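Putative adhesin (Bacteroides thetaiotaomicron, PDB 4QDG) is a putative lipoprotein adhesin of the FimB/Mfa2 family that probably anchors pili at the bacterial outer membrane. Local coordinates at residues S112-L115 and R119-N122; L126-L131 and Y183-L188; N254-L259 and S277-I282. One frame throughout, in Å; residues are numbered along the deposited sequence.

Interaction 1 (S112-L115 and R119-N122)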
loop_
_atom_site.group_PDB
_atom_site.type_symbol
_atom_site.label_atom_id
_atom_site.label_comp_id
_atom_site.label_asym_id
_atom_site.label_seq_id
_atom_site.Cartn_x
_atom_site.Cartn_y
_atom_site.Cartn_z
ATOM N N SER A 112 -11.815 10.506 0.485
ATOM C CA SER A 112 -11.725 11.162 -0.832
ATOM C C SER A 112 -10.929 12.496 -0.829
ATOM O O SER A 112 -10.387 12.883 -1.867
ATOM C CB SER A 112 -13.121 11.406 -1.392
ATOM O OG SER A 112 -13.848 12.324 -0.587
ATOM N N GLU A 113 -10.840 13.164 0.333
ATOM C CA GLU A 113 -10.119 14.428 0.499
ATOM C C GLU A 113 -8.613 14.258 0.252
ATOM O O GLU A 113 -7.953 15.207 -0.187
ATOM C CB GLU A 113 -10.387 15.001 1.904
ATOM C CG GLU A 113 -10.785 16.472 1.960
ATOM C CD GLU A 113 -11.500 17.087 0.770
ATOM O OE1 GLU A 113 -12.615 16.628 0.428
ATOM O OE2 GLU A 113 -10.943 18.042 0.182
ATOM N N CYS A 114 -8.093 13.026 0.448
ATOM C CA CYS A 114 -6.693 12.647 0.182
ATOM C C CYS A 114 -6.353 12.682 -1.301
ATOM O O CYS A 114 -5.179 12.800 -1.630
ATOM C CB CYS A 114 -6.407 11.267 0.754
ATOM S SG CYS A 114 -6.554 11.185 2.550
ATOM N N LEU A 115 -7.345 12.540 -2.200
ATOM C CA LEU A 115 -7.034 12.552 -3.628
ATOM C C LEU A 115 -6.719 13.962 -4.111
ATOM O O LEU A 115 -5.852 14.126 -4.981
ATOM C CB LEU A 115 -8.174 11.956 -4.474
ATOM C CG LEU A 115 -8.534 10.463 -4.251
ATOM C CD1 LEU A 115 -9.827 10.109 -4.955
ATOM C CD2 LEU A 115 -7.410 9.505 -4.685
ATOM N N ARG A 119 -1.692 18.460 0.770
ATOM C CA ARG A 119 -1.124 18.172 2.077
ATOM C C ARG A 119 -1.544 16.777 2.570
ATOM O O ARG A 119 -0.943 16.274 3.518
ATOM C CB ARG A 119 -1.537 19.282 3.066
ATOM C CG ARG A 119 -0.855 20.607 2.700
ATOM C CD ARG A 119 -1.553 21.866 3.145
ATOM N NE ARG A 119 -2.918 22.060 2.633
ATOM C CZ ARG A 119 -3.247 22.581 1.453
ATOM N NH1 ARG A 119 -2.306 22.859 0.554
ATOM N NH2 ARG A 119 -4.524 22.770 1.138
ATOM N N ARG A 120 -2.528 16.124 1.899
ATOM C CA ARG A 120 -3.013 14.783 2.276
ATOM C C ARG A 120 -2.792 13.722 1.158
ATOM O O ARG A 120 -3.099 12.555 1.386
ATOM C CB ARG A 120 -4.511 14.834 2.646
ATOM C CG ARG A 120 -4.835 15.781 3.810
ATOM C CD ARG A 120 -6.180 15.475 4.420
ATOM N NE ARG A 120 -6.172 14.148 5.027
ATOM C CZ ARG A 120 -7.254 13.454 5.350
ATOM N NH1 ARG A 120 -8.463 13.957 5.136
ATOM N NH2 ARG A 120 -7.135 12.248 5.889
ATOM N N LYS A 121 -2.242 14.111 -0.014
ATOM C CA LYS A 121 -2.047 13.182 -1.139
ATOM C C LYS A 121 -1.099 12.031 -0.801
ATOM O O LYS A 121 -1.344 10.901 -1.241
ATOM C CB LYS A 121 -1.594 13.893 -2.419
ATOM C CG LYS A 121 -2.695 14.715 -3.084
ATOM C CD LYS A 121 -2.253 15.195 -4.451
ATOM C CE LYS A 121 -3.152 16.251 -4.996
ATOM N NZ LYS A 121 -2.472 17.016 -6.077
ATOM N N ASN A 122 -0.048 12.297 -0.007
ATOM C CA ASN A 122 0.889 11.251 0.403
ATOM C C ASN A 122 0.189 10.445 1.511
ATOM O O ASN A 122 0.063 10.925 2.643
ATOM C CB ASN A 122 2.231 11.858 0.855
ATOM C CG ASN A 122 3.293 10.842 1.136
ATOM O OD1 ASN A 122 3.141 9.652 0.865
ATOM N ND2 ASN A 122 4.422 11.295 1.631
#

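Interaction 2 (L126-L131 and Y183-L188)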
loop_
_atom_site.group_PDB
_atom_site.type_symbol
_atom_site.label_atom_id
_atom_site.label_comp_id
_atom_site.label_asym_id
_atom_site.label_seq_id
_atom_site.Cartn_x
_atom_site.Cartn_y
_atom_site.Cartn_z
ATOM N N LEU A 126 -1.471 1.877 5.354
ATOM C CA LEU A 126 -2.631 1.090 5.762
ATOM C C LEU A 126 -2.186 -0.353 5.843
ATOM O O LEU A 126 -1.596 -0.871 4.897
ATOM C CB LEU A 126 -3.847 1.277 4.822
ATOM C CG LEU A 126 -5.111 0.497 5.219
ATOM C CD1 LEU A 126 -5.724 1.070 6.506
ATOM C CD2 LEU A 126 -6.122 0.481 4.084
ATOM N N TYR A 127 -2.390 -0.972 7.010
ATOM C CA TYR A 127 -1.974 -2.349 7.282
ATOM C C TYR A 127 -3.163 -3.190 7.694
ATOM O O TYR A 127 -4.135 -2.674 8.236
ATOM C CB TYR A 127 -0.860 -2.394 8.347
ATOM C CG TYR A 127 0.382 -1.622 7.950
ATOM C CD1 TYR A 127 0.455 -0.242 8.122
ATOM C CD2 TYR A 127 1.489 -2.272 7.413
ATOM C CE1 TYR A 127 1.583 0.480 7.731
ATOM C CE2 TYR A 127 2.653 -1.566 7.082
ATOM C CZ TYR A 127 2.685 -0.186 7.219
ATOM O OH TYR A 127 3.809 0.533 6.873
ATOM N N TRP A 128 -3.121 -4.482 7.353
ATOM C CA TRP A 128 -4.208 -5.409 7.639
ATOM C C TRP A 128 -3.688 -6.811 7.867
ATOM O O TRP A 128 -2.771 -7.252 7.192
ATOM C CB TRP A 128 -5.234 -5.418 6.479
ATOM C CG TRP A 128 -6.352 -6.395 6.657
ATOM C CD1 TRP A 128 -7.524 -6.186 7.324
ATOM C CD2 TRP A 128 -6.371 -7.760 6.227
ATOM N NE1 TRP A 128 -8.286 -7.329 7.309
ATOM C CE2 TRP A 128 -7.605 -8.309 6.635
ATOM C CE3 TRP A 128 -5.480 -8.566 5.500
ATOM C CZ2 TRP A 128 -7.970 -9.621 6.336
ATOM C CZ3 TRP A 128 -5.843 -9.872 5.211
ATOM C CH2 TRP A 128 -7.073 -10.386 5.624
ATOM N N GLY A 129 -4.358 -7.515 8.767
ATOM C CA GLY A 129 -4.135 -8.918 9.073
ATOM C C GLY A 129 -5.300 -9.464 9.876
ATOM O O GLY A 129 -6.055 -8.702 10.483
ATOM N N GLU A 130 -5.432 -10.790 9.915
ATOM C CA GLU A 130 -6.483 -11.454 10.711
ATOM C C GLU A 130 -5.985 -12.809 11.256
ATOM O O GLU A 130 -5.020 -13.376 10.734
ATOM C CB GLU A 130 -7.784 -11.626 9.909
ATOM C CG GLU A 130 -7.632 -12.451 8.642
ATOM C CD GLU A 130 -8.907 -12.737 7.876
ATOM O OE1 GLU A 130 -9.935 -12.086 8.168
ATOM O OE2 GLU A 130 -8.882 -13.623 6.990
ATOM N N LEU A 131 -6.661 -13.321 12.299
ATOM C CA LEU A 131 -6.309 -14.563 12.946
ATOM C C LEU A 131 -7.504 -15.168 13.693
ATOM O O LEU A 131 -8.251 -14.441 14.340
ATOM C CB LEU A 131 -5.144 -14.285 13.940
ATOM C CG LEU A 131 -4.561 -15.493 14.691
ATOM C CD1 LEU A 131 -3.604 -16.266 13.818
ATOM C CD2 LEU A 131 -3.878 -15.051 15.985
ATOM N N TYR A 183 -14.258 -6.921 3.823
ATOM C CA TYR A 183 -13.831 -7.470 5.108
ATOM C C TYR A 183 -12.563 -8.324 5.013
ATOM O O TYR A 183 -11.814 -8.371 5.983
ATOM C CB TYR A 183 -14.976 -8.284 5.750
ATOM C CG TYR A 183 -15.327 -9.570 5.020
ATOM C CD1 TYR A 183 -16.265 -9.579 3.977
ATOM C CD2 TYR A 183 -14.751 -10.787 5.392
ATOM C CE1 TYR A 183 -16.595 -10.765 3.308
ATOM C CE2 TYR A 183 -15.057 -11.972 4.717
ATOM C CZ TYR A 183 -15.992 -11.963 3.692
ATOM O OH TYR A 183 -16.277 -13.162 3.083
ATOM N N ASP A 184 -12.345 -9.007 3.882
ATOM C CA ASP A 184 -11.216 -9.915 3.663
ATOM C C ASP A 184 -10.028 -9.217 2.990
ATOM O O ASP A 184 -9.126 -9.899 2.501
ATOM C CB ASP A 184 -11.681 -11.125 2.817
ATOM C CG ASP A 184 -12.318 -10.789 1.467
ATOM O OD1 ASP A 184 -12.495 -9.596 1.176
ATOM O OD2 ASP A 184 -12.557 -11.722 0.676
ATOM N N ASN A 185 -10.032 -7.863 2.978
ATOM C CA ASN A 185 -9.013 -6.989 2.428
ATOM C C ASN A 185 -8.999 -6.997 0.866
ATOM O O ASN A 185 -8.146 -6.336 0.253
ATOM C CB ASN A 185 -7.614 -7.309 2.996
ATOM C CG ASN A 185 -6.698 -6.140 2.938
ATOM O OD1 ASN A 185 -7.059 -5.006 3.309
ATOM N ND2 ASN A 185 -5.507 -6.387 2.416
ATOM N N ASN A 186 -9.957 -7.697 0.232
ATOM C CA ASN A 186 -10.044 -7.667 -1.222
ATOM C C ASN A 186 -10.654 -6.308 -1.668
ATOM O O ASN A 186 -11.381 -5.668 -0.890
ATOM C CB ASN A 186 -10.904 -8.851 -1.735
ATOM C CG ASN A 186 -10.812 -9.104 -3.245
ATOM O OD1 ASN A 186 -9.966 -8.537 -3.962
ATOM N ND2 ASN A 186 -11.680 -9.978 -3.769
ATOM N N LEU A 187 -10.373 -5.876 -2.915
ATOM C CA LEU A 187 -10.941 -4.625 -3.412
ATOM C C LEU A 187 -12.356 -4.829 -3.892
ATOM O O LEU A 187 -12.679 -5.876 -4.455
ATOM C CB LEU A 187 -10.102 -4.013 -4.562
ATOM C CG LEU A 187 -8.674 -3.612 -4.216
ATOM C CD1 LEU A 187 -7.866 -3.365 -5.478
ATOM C CD2 LEU A 187 -8.625 -2.413 -3.197
ATOM N N LEU A 188 -13.199 -3.810 -3.673
ATOM C CA LEU A 188 -14.586 -3.766 -4.124
ATOM C C LEU A 188 -14.749 -2.692 -5.192
ATOM O O LEU A 188 -14.353 -1.561 -4.950
ATOM C CB LEU A 188 -15.525 -3.467 -2.950
ATOM C CG LEU A 188 -15.796 -4.583 -1.948
ATOM C CD1 LEU A 188 -16.638 -4.054 -0.812
ATOM C CD2 LEU A 188 -16.540 -5.767 -2.586
#

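Interaction 3 (N254-L259 and S277-I282)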
loop_
_atom_site.group_PDB
_atom_site.type_symbol
_atom_site.label_atom_id
_atom_site.label_comp_id
_atom_site.label_asym_id
_atom_site.label_seq_id
_atom_site.Cartn_x
_atom_site.Cartn_y
_atom_site.Cartn_z
ATOM N N ASN A 254 0.868 -4.781 -15.201
ATOM C CA ASN A 254 1.575 -5.585 -16.199
ATOM C C ASN A 254 3.047 -5.210 -16.306
ATOM O O ASN A 254 3.889 -6.096 -16.417
ATOM C CB ASN A 254 0.927 -5.418 -17.576
ATOM C CG ASN A 254 -0.448 -6.022 -17.692
ATOM O OD1 ASN A 254 -1.115 -6.360 -16.707
ATOM N ND2 ASN A 254 -0.931 -6.101 -18.908
ATOM N N TYR A 255 3.346 -3.905 -16.254
ATOM C CA TYR A 255 4.703 -3.373 -16.354
ATOM C C TYR A 255 5.475 -3.733 -15.099
ATOM O O TYR A 255 6.566 -4.239 -15.238
ATOM C CB TYR A 255 4.682 -1.850 -16.629
ATOM C CG TYR A 255 4.647 -1.537 -18.108
ATOM C CD1 TYR A 255 3.533 -1.861 -18.884
ATOM C CD2 TYR A 255 5.768 -1.028 -18.759
ATOM C CE1 TYR A 255 3.522 -1.647 -20.263
ATOM C CE2 TYR A 255 5.783 -0.850 -20.142
ATOM C CZ TYR A 255 4.646 -1.135 -20.888
ATOM O OH TYR A 255 4.637 -0.903 -22.245
ATOM N N LEU A 256 4.857 -3.658 -13.910
ATOM C CA LEU A 256 5.567 -4.017 -12.663
ATOM C C LEU A 256 5.851 -5.509 -12.596
ATOM O O LEU A 256 6.877 -5.912 -12.062
ATOM C CB LEU A 256 4.810 -3.583 -11.384
ATOM C CG LEU A 256 4.450 -2.111 -11.240
ATOM C CD1 LEU A 256 3.589 -1.909 -10.016
ATOM C CD2 LEU A 256 5.683 -1.234 -11.188
ATOM N N LEU A 257 4.929 -6.318 -13.131
ATOM C CA LEU A 257 5.060 -7.764 -13.143
ATOM C C LEU A 257 6.156 -8.182 -14.142
ATOM O O LEU A 257 6.616 -9.308 -14.035
ATOM C CB LEU A 257 3.700 -8.452 -13.441
ATOM C CG LEU A 257 2.603 -8.354 -12.346
ATOM C CD1 LEU A 257 1.281 -8.964 -12.832
ATOM C CD2 LEU A 257 3.041 -8.990 -11.019
HETATM N N MSE A 258 6.627 -7.274 -15.049
HETATM C CA MSE A 258 7.769 -7.608 -15.931
HETATM C C MSE A 258 9.054 -7.650 -15.074
HETATM O O MSE A 258 9.982 -8.373 -15.420
HETATM C CB MSE A 258 7.948 -6.648 -17.124
HETATM C CG MSE A 258 6.824 -6.661 -18.124
HETATM SE SE MSE A 258 6.928 -5.035 -19.272
HETATM C CE MSE A 258 5.134 -5.272 -20.251
ATOM N N LEU A 259 9.078 -6.915 -13.931
ATOM C CA LEU A 259 10.202 -6.990 -13.012
ATOM C C LEU A 259 10.136 -8.342 -12.261
ATOM O O LEU A 259 11.160 -8.995 -12.087
ATOM C CB LEU A 259 10.212 -5.804 -12.023
ATOM C CG LEU A 259 11.309 -5.855 -10.934
ATOM C CD1 LEU A 259 12.674 -5.615 -11.553
ATOM C CD2 LEU A 259 11.062 -4.816 -9.860
ATOM N N SER A 277 6.257 -2.155 -1.629
ATOM C CA SER A 277 5.434 -0.950 -1.458
ATOM C C SER A 277 6.148 0.334 -1.962
ATOM O O SER A 277 5.539 1.403 -2.008
ATOM C CB SER A 277 5.045 -0.793 0.009
ATOM O OG SER A 277 6.204 -0.588 0.808
ATOM N N GLU A 278 7.432 0.221 -2.301
ATOM C CA GLU A 278 8.260 1.320 -2.772
ATOM C C GLU A 278 8.679 0.988 -4.169
ATOM O O GLU A 278 9.399 0.023 -4.370
ATOM C CB GLU A 278 9.465 1.577 -1.831
ATOM C CG GLU A 278 9.092 2.117 -0.449
ATOM C CD GLU A 278 8.473 3.506 -0.347
ATOM O OE1 GLU A 278 8.700 4.335 -1.259
ATOM O OE2 GLU A 278 7.790 3.778 0.670
ATOM N N TRP A 279 8.118 1.713 -5.153
ATOM C CA TRP A 279 8.340 1.467 -6.574
ATOM C C TRP A 279 8.967 2.649 -7.255
ATOM O O TRP A 279 8.666 3.797 -6.912
ATOM C CB TRP A 279 6.992 1.181 -7.252
ATOM C CG TRP A 279 6.164 0.100 -6.611
ATOM C CD1 TRP A 279 5.181 0.264 -5.679
ATOM C CD2 TRP A 279 6.176 -1.295 -6.941
ATOM N NE1 TRP A 279 4.616 -0.948 -5.367
ATOM C CE2 TRP A 279 5.200 -1.924 -6.133
ATOM C CE3 TRP A 279 6.959 -2.087 -7.806
ATOM C CZ2 TRP A 279 4.951 -3.304 -6.193
ATOM C CZ3 TRP A 279 6.717 -3.453 -7.862
ATOM C CH2 TRP A 279 5.725 -4.046 -7.057
ATOM N N SER A 280 9.793 2.386 -8.268
ATOM C CA SER A 280 10.391 3.451 -9.066
ATOM C C SER A 280 10.448 3.008 -10.504
ATOM O O SER A 280 10.678 1.823 -10.786
ATOM C CB SER A 280 11.749 3.907 -8.538
ATOM O OG SER A 280 12.765 2.932 -8.659
HETATM N N MSE A 281 10.109 3.920 -11.412
HETATM C CA MSE A 281 10.080 3.596 -12.835
HETATM C C MSE A 281 10.718 4.699 -13.646
HETATM O O MSE A 281 10.270 5.841 -13.590
HETATM C CB MSE A 281 8.653 3.361 -13.315
HETATM C CG MSE A 281 7.900 2.307 -12.543
HETATM SE SE MSE A 281 6.065 2.211 -13.204
HETATM C CE MSE A 281 6.396 1.153 -14.832
ATOM N N ILE A 282 11.744 4.350 -14.414
ATOM C CA ILE A 282 12.444 5.311 -15.262
ATOM C C ILE A 282 12.067 5.053 -16.714
ATOM O O ILE A 282 12.274 3.951 -17.221
ATOM C CB ILE A 282 13.984 5.311 -15.066
ATOM C CG1 ILE A 282 14.349 5.506 -13.567
ATOM C CG2 ILE A 282 14.622 6.395 -15.946
ATOM C CD1 ILE A 282 15.778 5.229 -13.238
#

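Interaction 1 (S112-L115 and R119-N122)
The guanidinium of R120 carries the sulfur of C114 over one face, toward the rim of the group, with C114 SG 3.6 Å from R120 NH2. E113 comes in obliquely at the other amino group, its CB 3.9 Å from R120 NH1. The arginine reaches back this way because its chain bends at chi3 (64°), laying the flat end beside the helical turn. NH1 forms a salt bridge with D111, just ahead of the turn; E113 OE1 stays 6.8 Å from R120 NH1, too far for a direct pair. K121 follows the backbone instead. Its CA donates a C-H...O contact to C114 O at 3.2 Å, with 154° at the hydrogen, and its extended side chain runs on past the next carbonyl, bringing CE to 3.4 Å from L115 O before NZ bonds to T196. D111 serves both sides of the contact: OD2 takes R120, while OD1 accepts the backbone N-H of E113, closing an Asx turn. What results is a single short helical turn, entered through that Asx turn, with the chain doubling back against it on the way to H124, a magnesium ligand.

Interaction 2 (L126-L131 and Y183-L188)
W128 and N185 both place CG anti to their own backbone N, with chi1 at 177° for the tryptophan and -155° for the asparagine; the two side chains slide past one another in opposite directions. The indole and the amide end up stacked, their planes only 8° apart. N185 CB sits over the six-membered ring, 3.5 Å from its centroid, in a CH-pi contact, and the amide continues over the ring fusion, with N185 CG 3.7 Å from W128 CD2. N185 OD1 extends toward the root of the tryptophan side chain, 3.7 Å from W128 CB. The rotation of the amide is fixed from outside: ND2 is hydrogen-bonded to N149 OD1, on the strand paired with that of W128.

That strand, 127-137, runs antiparallel between strands 75-82 and 140-159, consistent with the transthyretin-like beta-sandwich expected of this family. The partner segment is a loop lying against the strand, and W128 also meets the ring of Y81 from the neighbouring strand 75-82.

The loop contributes backbone as well as a side chain. The carbonyl of D184 approaches the benzo end obliquely, its O 3.8 Å from W128 CH2. Y183 O stands 3.9 Å from W128 NE1, too long for a hydrogen bond, and this indole N-H is buried without a polar partner. A left-handed backbone conformation at N185 turns its CB toward the ring. Around that residue D184 OD1 takes a weak bond from N186 N at 3.3 Å, an Asx turn, and is held more firmly by the hydroxyl of S182. The side chain of N185 lies about 10 Å from that of N151, which binds a magnesium ion together with L273 and E276.

Interaction 3 (N254-L259 and S277-I282)
L256 faces W279 and the selenomethionine M281 from across the interface, and its two methyl branches divide the work. CD1 lies above the six-membered ring of W279, 3.9 Å from the centroid and just 6° off the ring normal, which makes a clean CH-pi contact over the face. CD2 drops between the two strand side chains, 3.7 Å from W279 CE3 and 4.0 Å from M281 SE. L256 crosses the tryptophan at a slant and the selenomethionine at about a right angle, and its CD2 touches both residues. W279 and M281 are two apart on the strand and therefore point to the same side, the one facing the helix.

M281 completes the contact with its terminal methyl. A bend at chi3 (79°) turns CE past the leucine toward Y255, where it comes 3.9 Å from Y255 CB. The tyrosine ring itself is backed on one face by the CE of M258, also a selenomethionine, one helical turn further on. All four side chains that meet across the interface are buried, and their contacts are apolar.

The indole N-H of W279 points to N151 OD1 and bonds there. N151 is itself a magnesium ligand, with L273 and E276, so the tryptophan joins the apolar packing to the second shell of the metal site.

This is a helix packed across the face of paired strands: segment 254-259 of helix 252-263 passes nearly perpendicular to segment 278-282 of strand 278-285, with 98° between their directions. F272 of helix 269-275 meets the W279 ring as well, I296 of strand 295-298 touches both Y255 and M281, and strand 140-159, parallel to 278-285, adds I153 beside the tryptophan.

Along the chain the three contacts come in series; none nests in another or crosses it. Interaction 1 closes the tight return of 112-115 onto 119-122, just before the chain passes H124 and enters strand 127-137. There interaction 2 opens, and it closes 51 intervening residues later, when the loop after strand 180-181 comes back against strand 127-137. Interaction 3 lies near the C terminus, on the other side of the chain's centre from interaction 2, and closes the excursion through helix 269-275 by packing helix 252-263 on strand 278-285. Strand 140-159 relates the last two, since it pairs antiparallel with 127-137 and parallel with 278-285.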